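Local coordinates for 5' nucleotidase family protein (Staphylococcus aureus subsp. aureus, PDB 4Q7F), which belongs to the 5' nucleotidase family, pairing a calcineurin-like phosphoesterase domain, which holds manganese and magnesium ions, with a 5'-nucleotidase C-terminal domain, at residues N52-Q57 / L292-D297; T164-H169 / V222-N227; Y319-L324 / L504-L509. All blocks are in the same frame, centred on the assembly; numbering follows the deposited sequence.

Contact 1 (N52-Q57 / L292-D297); sequences NHVIEQ and LPVIDD
His-53 and Asp-297 meet tip to tip in a His-carboxylate hydrogen bond, where helix 48-59 packs against the end of strand 284-293, an outermost strand of a mixed sheet in the calcineurin-like fold. NE2 of His-53 is shared by both carboxylate oxygens: OD2 of Asp-297 lies 2.9 Å from it and is met on its syn lone pair, while the bond from His-53 NE2 to Asp-297 OD1, 3.0 Å long, is weak. Ring and carboxylate planes stand 69° apart. The same OD2 of Asp-297 is gripped a second time, by NE2 of Gln-57 at 2.8 Å, which approaches nearly along the C-O axis. Both helix donors therefore converge on one oxygen, and Gln-57 CG sits over a face of the His-53 ring, toward its rim.

The next residue after His-53, Val-54, makes the apolar part of the contact. Its CG1 reaches Leu-292 CD1 at 4.4 Å, and its CG2 lies 4.1 Å from the backbone N of Ile-295. With CG1 anti to the backbone N (chi1 165°), the two methyls divide between the strand residue Leu-292 and the loop that follows it.

Farther out, Thr-299 and Phe-300 position the acid: their backbone N atoms both bond to Asp-297 OD1, and the Phe-300 ring meets that of His-53. Gln-57 is held at its other end too, its OE1 hydrogen-bonded to Thr-299 OG1.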
loop_
_atom_site.group_PDB
_atom_site.type_symbol
_atom_site.label_atom_id
_atom_site.label_comp_id
_atom_site.label_asym_id
_atom_site.label_seq_id
_atom_site.Cartn_x
_atom_site.Cartn_y
_atom_site.Cartn_z
ATOM N N ASN A 52 11.921 -15.052 -6.958
ATOM C CA ASN A 52 13.281 -14.924 -7.445
ATOM C C ASN A 52 13.768 -16.241 -8.057
ATOM O O ASN A 52 14.510 -16.236 -9.043
ATOM C CB ASN A 52 14.236 -14.463 -6.335
ATOM C CG ASN A 52 15.623 -14.195 -6.844
ATOM O OD1 ASN A 52 15.847 -13.259 -7.628
ATOM N ND2 ASN A 52 16.577 -14.950 -6.352
ATOM N N HIS A 53 13.413 -17.363 -7.428
ATOM C CA HIS A 53 13.729 -18.684 -7.954
ATOM C C HIS A 53 13.155 -18.823 -9.391
ATOM O O HIS A 53 13.802 -19.357 -10.278
ATOM C CB HIS A 53 13.164 -19.745 -7.011
ATOM C CG HIS A 53 13.307 -21.146 -7.490
ATOM N ND1 HIS A 53 14.516 -21.804 -7.527
ATOM C CD2 HIS A 53 12.375 -22.046 -7.893
ATOM C CE1 HIS A 53 14.330 -23.036 -7.944
ATOM N NE2 HIS A 53 13.039 -23.210 -8.169
ATOM N N VAL A 54 11.973 -18.277 -9.614
ATOM C CA VAL A 54 11.341 -18.329 -10.936
ATOM C C VAL A 54 12.131 -17.513 -11.954
ATOM O O VAL A 54 12.272 -17.919 -13.108
ATOM C CB VAL A 54 9.891 -17.818 -10.869
ATOM C CG1 VAL A 54 9.344 -17.524 -12.261
ATOM C CG2 VAL A 54 9.011 -18.837 -10.158
ATOM N N ILE A 55 12.656 -16.367 -11.528
ATOM C CA ILE A 55 13.439 -15.501 -12.386
ATOM C C ILE A 55 14.759 -16.207 -12.736
ATOM O O ILE A 55 15.138 -16.324 -13.915
ATOM C CB ILE A 55 13.701 -14.147 -11.700
ATOM C CG1 ILE A 55 12.386 -13.376 -11.558
ATOM C CG2 ILE A 55 14.674 -13.293 -12.488
ATOM C CD1 ILE A 55 12.509 -12.139 -10.720
ATOM N N GLU A 56 15.426 -16.688 -11.700
ATOM C CA GLU A 56 16.705 -17.369 -11.867
ATOM C C GLU A 56 16.627 -18.513 -12.876
ATOM O O GLU A 56 17.442 -18.596 -13.791
ATOM C CB GLU A 56 17.234 -17.831 -10.503
ATOM C CG GLU A 56 17.718 -16.683 -9.645
ATOM C CD GLU A 56 18.843 -15.903 -10.306
ATOM O OE1 GLU A 56 19.936 -16.466 -10.457
ATOM O OE2 GLU A 56 18.644 -14.716 -10.643
ATOM N N GLN A 57 15.644 -19.399 -12.730
ATOM C CA GLN A 57 15.486 -20.473 -13.688
ATOM C C GLN A 57 15.180 -19.962 -15.102
ATOM O O GLN A 57 15.782 -20.406 -16.051
ATOM C CB GLN A 57 14.411 -21.472 -13.242
ATOM C CG GLN A 57 14.814 -22.217 -11.994
ATOM C CD GLN A 57 13.856 -23.307 -11.600
ATOM O OE1 GLN A 57 14.263 -24.450 -11.396
ATOM N NE2 GLN A 57 12.578 -22.970 -11.491
ATOM N N LEU A 292 4.779 -13.795 -15.508
ATOM C CA LEU A 292 5.081 -15.177 -15.303
ATOM C C LEU A 292 4.465 -15.577 -13.972
ATOM O O LEU A 292 4.654 -14.869 -12.985
ATOM C CB LEU A 292 6.585 -15.352 -15.190
ATOM C CG LEU A 292 7.446 -14.879 -16.344
ATOM C CD1 LEU A 292 8.898 -15.191 -16.019
ATOM C CD2 LEU A 292 7.051 -15.546 -17.656
ATOM N N PRO A 293 3.720 -16.708 -13.929
ATOM C CA PRO A 293 3.160 -17.106 -12.639
ATOM C C PRO A 293 4.244 -17.582 -11.676
ATOM O O PRO A 293 5.230 -18.189 -12.093
ATOM C CB PRO A 293 2.198 -18.259 -12.997
ATOM C CG PRO A 293 2.630 -18.744 -14.342
ATOM C CD PRO A 293 3.286 -17.581 -15.036
ATOM N N VAL A 294 4.110 -17.254 -10.398
ATOM C CA VAL A 294 5.063 -17.767 -9.425
ATOM C C VAL A 294 4.503 -19.099 -8.919
ATOM O O VAL A 294 3.423 -19.141 -8.339
ATOM C CB VAL A 294 5.329 -16.787 -8.288
ATOM C CG1 VAL A 294 6.131 -17.456 -7.180
ATOM C CG2 VAL A 294 6.071 -15.564 -8.828
ATOM N N ILE A 295 5.243 -20.176 -9.148
ATOM C CA ILE A 295 4.791 -21.507 -8.773
ATOM C C ILE A 295 5.850 -22.267 -8.001
ATOM O O ILE A 295 7.029 -21.958 -8.069
ATOM C CB ILE A 295 4.391 -22.348 -10.020
ATOM C CG1 ILE A 295 5.595 -22.534 -10.964
ATOM C CG2 ILE A 295 3.221 -21.698 -10.749
ATOM C CD1 ILE A 295 5.272 -23.253 -12.250
ATOM N N ASP A 296 5.403 -23.251 -7.235
ATOM C CA ASP A 296 6.304 -24.109 -6.475
ATOM C C ASP A 296 6.862 -25.105 -7.471
ATOM O O ASP A 296 6.256 -25.355 -8.519
ATOM C CB ASP A 296 5.510 -24.825 -5.375
ATOM C CG ASP A 296 6.360 -25.726 -4.513
ATOM O OD1 ASP A 296 7.484 -25.351 -4.151
ATOM O OD2 ASP A 296 5.879 -26.834 -4.200
ATOM N N ASP A 297 8.040 -25.639 -7.195
ATOM C CA ASP A 297 8.602 -26.670 -8.047
ATOM C C ASP A 297 9.504 -27.511 -7.167
ATOM O O ASP A 297 9.796 -27.144 -6.032
ATOM C CB ASP A 297 9.297 -26.109 -9.315
ATOM C CG ASP A 297 10.572 -25.341 -9.012
ATOM O OD1 ASP A 297 11.222 -25.628 -7.999
ATOM O OD2 ASP A 297 10.944 -24.471 -9.813
#

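Contact 2 (T164-H169 / V222-N227); sequences TQFIPH and VLTGEN
Glu-226 CB lies over one face of the Phe-166 ring, a CH-pi contact that joins two loops of the calcineurin-like phosphoesterase domain. The carbon stands 3.9 Å from the ring centroid and 21° off the normal. The two side chains cross at about a right angle, yet ring and carboxylate planes are only 16° apart. On the opposite face of Phe-166, CD2 of His-169 sits over the centre, so the ring is held between the two residues.

The far end of the ring meets Thr-224, whose OG1 lies 3.6 Å from Phe-166 CE1. Glu-226 runs on extended, CG anti to the backbone N (chi1 170°), and its OE1 bonds to His-247 NE2; the side chain also touches the bound 3D1, which places this contact at the ligand pocket.

Beside the ring contact, the loops are tied through backbone carbonyls. Thr-164 OG1 donates to Glu-226 O at 2.7 Å, in the carbonyl plane and on a lone pair. A water spans Gln-165 N and that same Glu-226 O. From Gln-165, whose chain is extended beyond CG, NE2 donates almost straight to Gly-225 O, 2.7 Å away.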
loop_
_atom_site.group_PDB
_atom_site.type_symbol
_atom_site.label_atom_id
_atom_site.label_comp_id
_atom_site.label_asym_id
_atom_site.label_seq_id
_atom_site.Cartn_x
_atom_site.Cartn_y
_atom_site.Cartn_z
ATOM N N THR A 164 5.088 7.880 -7.261
ATOM C CA THR A 164 3.823 8.649 -7.069
ATOM C C THR A 164 4.066 9.916 -6.220
ATOM O O THR A 164 4.679 9.875 -5.134
ATOM C CB THR A 164 2.726 7.771 -6.451
ATOM O OG1 THR A 164 1.527 8.558 -6.215
ATOM C CG2 THR A 164 3.205 7.149 -5.138
ATOM N N GLN A 165 3.583 11.048 -6.723
ATOM C CA GLN A 165 3.755 12.326 -6.040
ATOM C C GLN A 165 2.829 12.487 -4.837
ATOM O O GLN A 165 3.025 13.392 -4.049
ATOM C CB GLN A 165 3.451 13.482 -7.009
ATOM C CG GLN A 165 1.979 13.572 -7.422
ATOM C CD GLN A 165 1.739 14.565 -8.541
ATOM O OE1 GLN A 165 2.301 15.645 -8.547
ATOM N NE2 GLN A 165 0.879 14.206 -9.486
ATOM N N PHE A 166 1.903 11.557 -4.642
ATOM C CA PHE A 166 0.815 11.735 -3.662
ATOM C C PHE A 166 1.177 11.445 -2.205
ATOM O O PHE A 166 0.326 11.516 -1.346
ATOM C CB PHE A 166 -0.355 10.846 -4.097
ATOM C CG PHE A 166 -1.708 11.480 -3.950
ATOM C CD1 PHE A 166 -2.057 12.542 -4.761
ATOM C CD2 PHE A 166 -2.655 10.961 -3.086
ATOM C CE1 PHE A 166 -3.305 13.119 -4.671
ATOM C CE2 PHE A 166 -3.915 11.527 -3.001
ATOM C CZ PHE A 166 -4.235 12.616 -3.787
ATOM N N ILE A 167 2.441 11.135 -1.939
ATOM C CA ILE A 167 2.918 10.814 -0.590
ATOM C C ILE A 167 2.465 11.768 0.549
ATOM O O ILE A 167 2.154 11.282 1.643
ATOM C CB ILE A 167 4.442 10.561 -0.597
ATOM C CG1 ILE A 167 4.738 9.284 -1.412
ATOM C CG2 ILE A 167 4.963 10.416 0.823
ATOM C CD1 ILE A 167 6.207 8.992 -1.752
ATOM N N PRO A 168 2.433 13.116 0.314
ATOM C CA PRO A 168 1.946 14.028 1.352
ATOM C C PRO A 168 0.530 13.750 1.832
ATOM O O PRO A 168 0.188 14.122 2.950
ATOM C CB PRO A 168 2.029 15.411 0.673
ATOM C CG PRO A 168 3.187 15.262 -0.262
ATOM C CD PRO A 168 3.020 13.865 -0.812
ATOM N N HIS A 169 -0.286 13.094 1.007
ATOM C CA HIS A 169 -1.653 12.770 1.403
ATOM C C HIS A 169 -1.746 11.539 2.296
ATOM O O HIS A 169 -2.840 11.209 2.761
ATOM C CB HIS A 169 -2.511 12.537 0.168
ATOM C CG HIS A 169 -2.715 13.764 -0.664
ATOM N ND1 HIS A 169 -3.886 14.484 -0.642
ATOM C CD2 HIS A 169 -1.900 14.397 -1.541
ATOM C CE1 HIS A 169 -3.786 15.513 -1.467
ATOM N NE2 HIS A 169 -2.594 15.476 -2.030
ATOM N N VAL A 222 -10.905 9.114 -9.548
ATOM C CA VAL A 222 -10.896 10.579 -9.637
ATOM C C VAL A 222 -9.467 11.010 -9.980
ATOM O O VAL A 222 -8.491 10.440 -9.461
ATOM C CB VAL A 222 -11.456 11.274 -8.370
ATOM C CG1 VAL A 222 -12.928 10.930 -8.199
ATOM C CG2 VAL A 222 -10.679 10.898 -7.118
ATOM N N LEU A 223 -9.347 11.989 -10.874
ATOM C CA LEU A 223 -8.039 12.435 -11.382
ATOM C C LEU A 223 -7.284 13.363 -10.428
ATOM O O LEU A 223 -7.159 14.556 -10.680
ATOM C CB LEU A 223 -8.229 13.111 -12.745
ATOM C CG LEU A 223 -8.987 12.289 -13.805
ATOM C CD1 LEU A 223 -9.051 13.050 -15.119
ATOM C CD2 LEU A 223 -8.356 10.921 -14.020
ATOM N N THR A 224 -6.743 12.794 -9.356
ATOM C CA THR A 224 -6.032 13.557 -8.317
ATOM C C THR A 224 -4.536 13.777 -8.552
ATOM O O THR A 224 -3.908 14.569 -7.854
ATOM C CB THR A 224 -6.134 12.825 -6.960
ATOM O OG1 THR A 224 -5.504 11.542 -7.058
ATOM C CG2 THR A 224 -7.577 12.629 -6.553
ATOM N N GLY A 225 -3.954 13.070 -9.505
ATOM C CA GLY A 225 -2.512 13.165 -9.736
ATOM C C GLY A 225 -1.761 12.049 -9.010
ATOM O O GLY A 225 -0.541 11.878 -9.202
ATOM N N GLU A 226 -2.465 11.295 -8.165
ATOM C CA GLU A 226 -1.852 10.151 -7.472
ATOM C C GLU A 226 -1.224 9.222 -8.496
ATOM O O GLU A 226 -0.074 8.793 -8.357
ATOM C CB GLU A 226 -2.893 9.351 -6.665
ATOM C CG GLU A 226 -2.329 8.020 -6.136
ATOM C CD GLU A 226 -3.333 7.169 -5.361
ATOM O OE1 GLU A 226 -2.974 6.025 -4.991
ATOM O OE2 GLU A 226 -4.470 7.629 -5.130
ATOM N N ASN A 227 -2.013 8.911 -9.521
ATOM C CA ASN A 227 -1.612 8.023 -10.594
ATOM C C ASN A 227 -1.602 8.804 -11.877
ATOM O O ASN A 227 -2.614 9.422 -12.243
ATOM C CB ASN A 227 -2.607 6.860 -10.689
ATOM C CG ASN A 227 -2.530 5.938 -9.490
ATOM O OD1 ASN A 227 -1.501 5.308 -9.256
ATOM N ND2 ASN A 227 -3.628 5.834 -8.742
HETATM O O HOH W 1 2.123 10.333 -9.424
#

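Contact 3 (Y319-L324 / L504-L509); sequences YEITTL and LLIDFL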
loop_
_atom_site.group_PDB
_atom_site.type_symbol
_atom_site.label_atom_id
_atom_site.label_comp_id
_atom_site.label_asym_id
_atom_site.label_seq_id
_atom_site.Cartn_x
_atom_site.Cartn_y
_atom_site.Cartn_z
ATOM N N TYR A 319 3.322 -15.269 20.087
ATOM C CA TYR A 319 3.367 -14.740 21.440
ATOM C C TYR A 319 1.965 -14.344 21.865
ATOM O O TYR A 319 1.290 -13.602 21.161
ATOM C CB TYR A 319 4.315 -13.538 21.548
ATOM C CG TYR A 319 4.321 -12.937 22.932
ATOM C CD1 TYR A 319 5.112 -13.475 23.942
ATOM C CD2 TYR A 319 3.509 -11.849 23.243
ATOM C CE1 TYR A 319 5.103 -12.938 25.226
ATOM C CE2 TYR A 319 3.498 -11.300 24.517
ATOM C CZ TYR A 319 4.297 -11.847 25.502
ATOM O OH TYR A 319 4.282 -11.304 26.763
ATOM N N GLU A 320 1.537 -14.859 23.010
ATOM C CA GLU A 320 0.200 -14.584 23.514
ATOM C C GLU A 320 0.098 -13.222 24.206
ATOM O O GLU A 320 0.822 -12.939 25.160
ATOM C CB GLU A 320 -0.242 -15.711 24.456
ATOM C CG GLU A 320 -1.610 -15.475 25.067
ATOM C CD GLU A 320 -2.144 -16.671 25.829
ATOM O OE1 GLU A 320 -1.865 -17.830 25.435
ATOM O OE2 GLU A 320 -2.883 -16.437 26.808
ATOM N N ILE A 321 -0.812 -12.385 23.714
ATOM C CA ILE A 321 -1.032 -11.064 24.273
ATOM C C ILE A 321 -1.947 -11.189 25.498
ATOM O O ILE A 321 -1.605 -10.729 26.588
ATOM C CB ILE A 321 -1.691 -10.113 23.247
ATOM C CG1 ILE A 321 -0.894 -10.085 21.924
ATOM C CG2 ILE A 321 -1.829 -8.721 23.838
ATOM C CD1 ILE A 321 0.483 -9.469 22.046
ATOM N N THR A 322 -3.109 -11.811 25.299
ATOM C CA THR A 322 -4.062 -12.029 26.380
ATOM C C THR A 322 -5.066 -13.093 25.963
ATOM O O THR A 322 -5.042 -13.580 24.815
ATOM C CB THR A 322 -4.840 -10.730 26.758
ATOM O OG1 THR A 322 -5.567 -10.932 27.973
ATOM C CG2 THR A 322 -5.823 -10.319 25.665
ATOM N N THR A 323 -5.915 -13.463 26.917
ATOM C CA THR A 323 -7.023 -14.377 26.692
ATOM C C THR A 323 -8.277 -13.611 27.106
ATOM O O THR A 323 -8.390 -13.196 28.241
ATOM C CB THR A 323 -6.908 -15.653 27.527
ATOM O OG1 THR A 323 -5.708 -16.349 27.171
ATOM C CG2 THR A 323 -8.104 -16.568 27.272
ATOM N N LEU A 324 -9.198 -13.414 26.176
ATOM C CA LEU A 324 -10.428 -12.679 26.430
ATOM C C LEU A 324 -11.506 -13.640 26.905
ATOM O O LEU A 324 -11.437 -14.827 26.619
ATOM C CB LEU A 324 -10.898 -12.021 25.135
ATOM C CG LEU A 324 -9.842 -11.232 24.362
ATOM C CD1 LEU A 324 -10.421 -10.754 23.046
ATOM C CD2 LEU A 324 -9.318 -10.062 25.173
ATOM N N LEU A 504 -1.327 0.134 20.456
ATOM C CA LEU A 504 -2.466 0.721 21.135
ATOM C C LEU A 504 -3.445 -0.395 21.508
ATOM O O LEU A 504 -3.921 -0.436 22.638
ATOM C CB LEU A 504 -3.104 1.835 20.285
ATOM C CG LEU A 504 -4.244 2.647 20.900
ATOM C CD1 LEU A 504 -4.375 3.991 20.188
ATOM C CD2 LEU A 504 -5.557 1.881 20.910
ATOM N N LEU A 505 -3.723 -1.309 20.585
ATOM C CA LEU A 505 -4.603 -2.454 20.877
ATOM C C LEU A 505 -3.982 -3.380 21.940
ATOM O O LEU A 505 -4.671 -3.874 22.821
ATOM C CB LEU A 505 -4.949 -3.238 19.607
ATOM C CG LEU A 505 -5.730 -2.469 18.532
ATOM C CD1 LEU A 505 -6.079 -3.378 17.380
ATOM C CD2 LEU A 505 -6.994 -1.830 19.100
ATOM N N ILE A 506 -2.679 -3.603 21.858
ATOM C CA ILE A 506 -1.987 -4.433 22.840
ATOM C C ILE A 506 -2.089 -3.817 24.245
ATOM O O ILE A 506 -2.362 -4.530 25.214
ATOM C CB ILE A 506 -0.512 -4.632 22.447
ATOM C CG1 ILE A 506 -0.436 -5.516 21.190
ATOM C CG2 ILE A 506 0.276 -5.228 23.612
ATOM C CD1 ILE A 506 0.967 -5.734 20.625
ATOM N N ASP A 507 -1.855 -2.505 24.341
ATOM C CA ASP A 507 -1.955 -1.770 25.616
ATOM C C ASP A 507 -3.345 -1.922 26.213
ATOM O O ASP A 507 -3.483 -2.290 27.371
ATOM C CB ASP A 507 -1.652 -0.271 25.436
ATOM C CG ASP A 507 -0.189 0.001 25.141
ATOM O OD1 ASP A 507 0.643 -0.891 25.334
ATOM O OD2 ASP A 507 0.135 1.107 24.708
ATOM N N PHE A 508 -4.372 -1.641 25.418
ATOM C CA PHE A 508 -5.736 -1.763 25.907
ATOM C C PHE A 508 -5.997 -3.186 26.388
ATOM O O PHE A 508 -6.503 -3.398 27.495
ATOM C CB PHE A 508 -6.751 -1.385 24.833
ATOM C CG PHE A 508 -8.167 -1.383 25.330
ATOM C CD1 PHE A 508 -8.903 -2.555 25.368
ATOM C CD2 PHE A 508 -8.759 -0.213 25.784
ATOM C CE1 PHE A 508 -10.205 -2.560 25.839
ATOM C CE2 PHE A 508 -10.066 -0.208 26.249
ATOM C CZ PHE A 508 -10.790 -1.384 26.284
ATOM N N LEU A 509 -5.639 -4.162 25.558
ATOM C CA LEU A 509 -5.826 -5.570 25.908
ATOM C C LEU A 509 -5.145 -5.952 27.222
ATOM O O LEU A 509 -5.701 -6.711 28.011
ATOM C CB LEU A 509 -5.313 -6.473 24.787
ATOM C CG LEU A 509 -6.173 -6.560 23.526
ATOM C CD1 LEU A 509 -5.442 -7.343 22.448
ATOM C CD2 LEU A 509 -7.517 -7.203 23.842
#
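Ile-321, Thr-322 and Leu-324 pack their methyl groups against Ile-506 and Leu-509 of helix 501-511. All the interactions across this contact are apolar, and no hydrogen bond joins the two segments.

Ile-321 bridges two helix residues. Its CD1 touches CD1 of Ile-506 at 4.0 Å, and its CG2 lies 4.1 Å from Leu-509 CD1; it crosses both side chains at about a right angle. With CG2 anti to the backbone N (CG1 at chi1 -53°), that methyl touches both Ile-506 CG2 and Leu-509 CD1, while CD1 meets Ile-506. Leu-509 is the shared partner on the helix side. Its CD2 meets Leu-324 CD2 at 3.6 Å, the shortest approach here, while its CB takes Thr-322 CG2 at 4.0 Å. Thr-322 thus presents its methyl group to the helix.

No backbone bond crosses the contact: the helix bonds within itself, and the strand pairs with strand 374-376. Ile-321 and Thr-322 both pair with Val-375, a classic beta bulge, and psi of -55° at Ile-321 departs from extended geometry. Both neighbours consequently direct CB toward the helix, which a regular strand would not do. Val-375 also touches Leu-509, and Val-380 of helix 377-383 touches both isoleucines.

Strand and helix segment axes approach to 8.5 Å at 43°: a helix laid over a bulged two-stranded antiparallel sheet in the C-terminal half of the chain.

Along the chain, contact 2 is nested inside the loop closed by contact 1, and contact 3 opens after both have closed. No two of them touch. The centres of contacts 1 and 2 are about 33 Å apart. Those of contacts 1 and 3 are about 39 Å apart, and those of contacts 2 and 3 about 36 Å. Nor do they share a sheet. Contact 1 borders the five-stranded sheet containing 19-25, contact 2 sits in loops after strands 155-163 and 201-207 of the six-stranded sheet, and contact 3 uses the small pair 320-323 and 374-376. Contacts 2 and 3 lie on opposite sides of the chain's centre. Of the three, contact 2 holds a ligand-pocket residue; the other two are structural packing away from it.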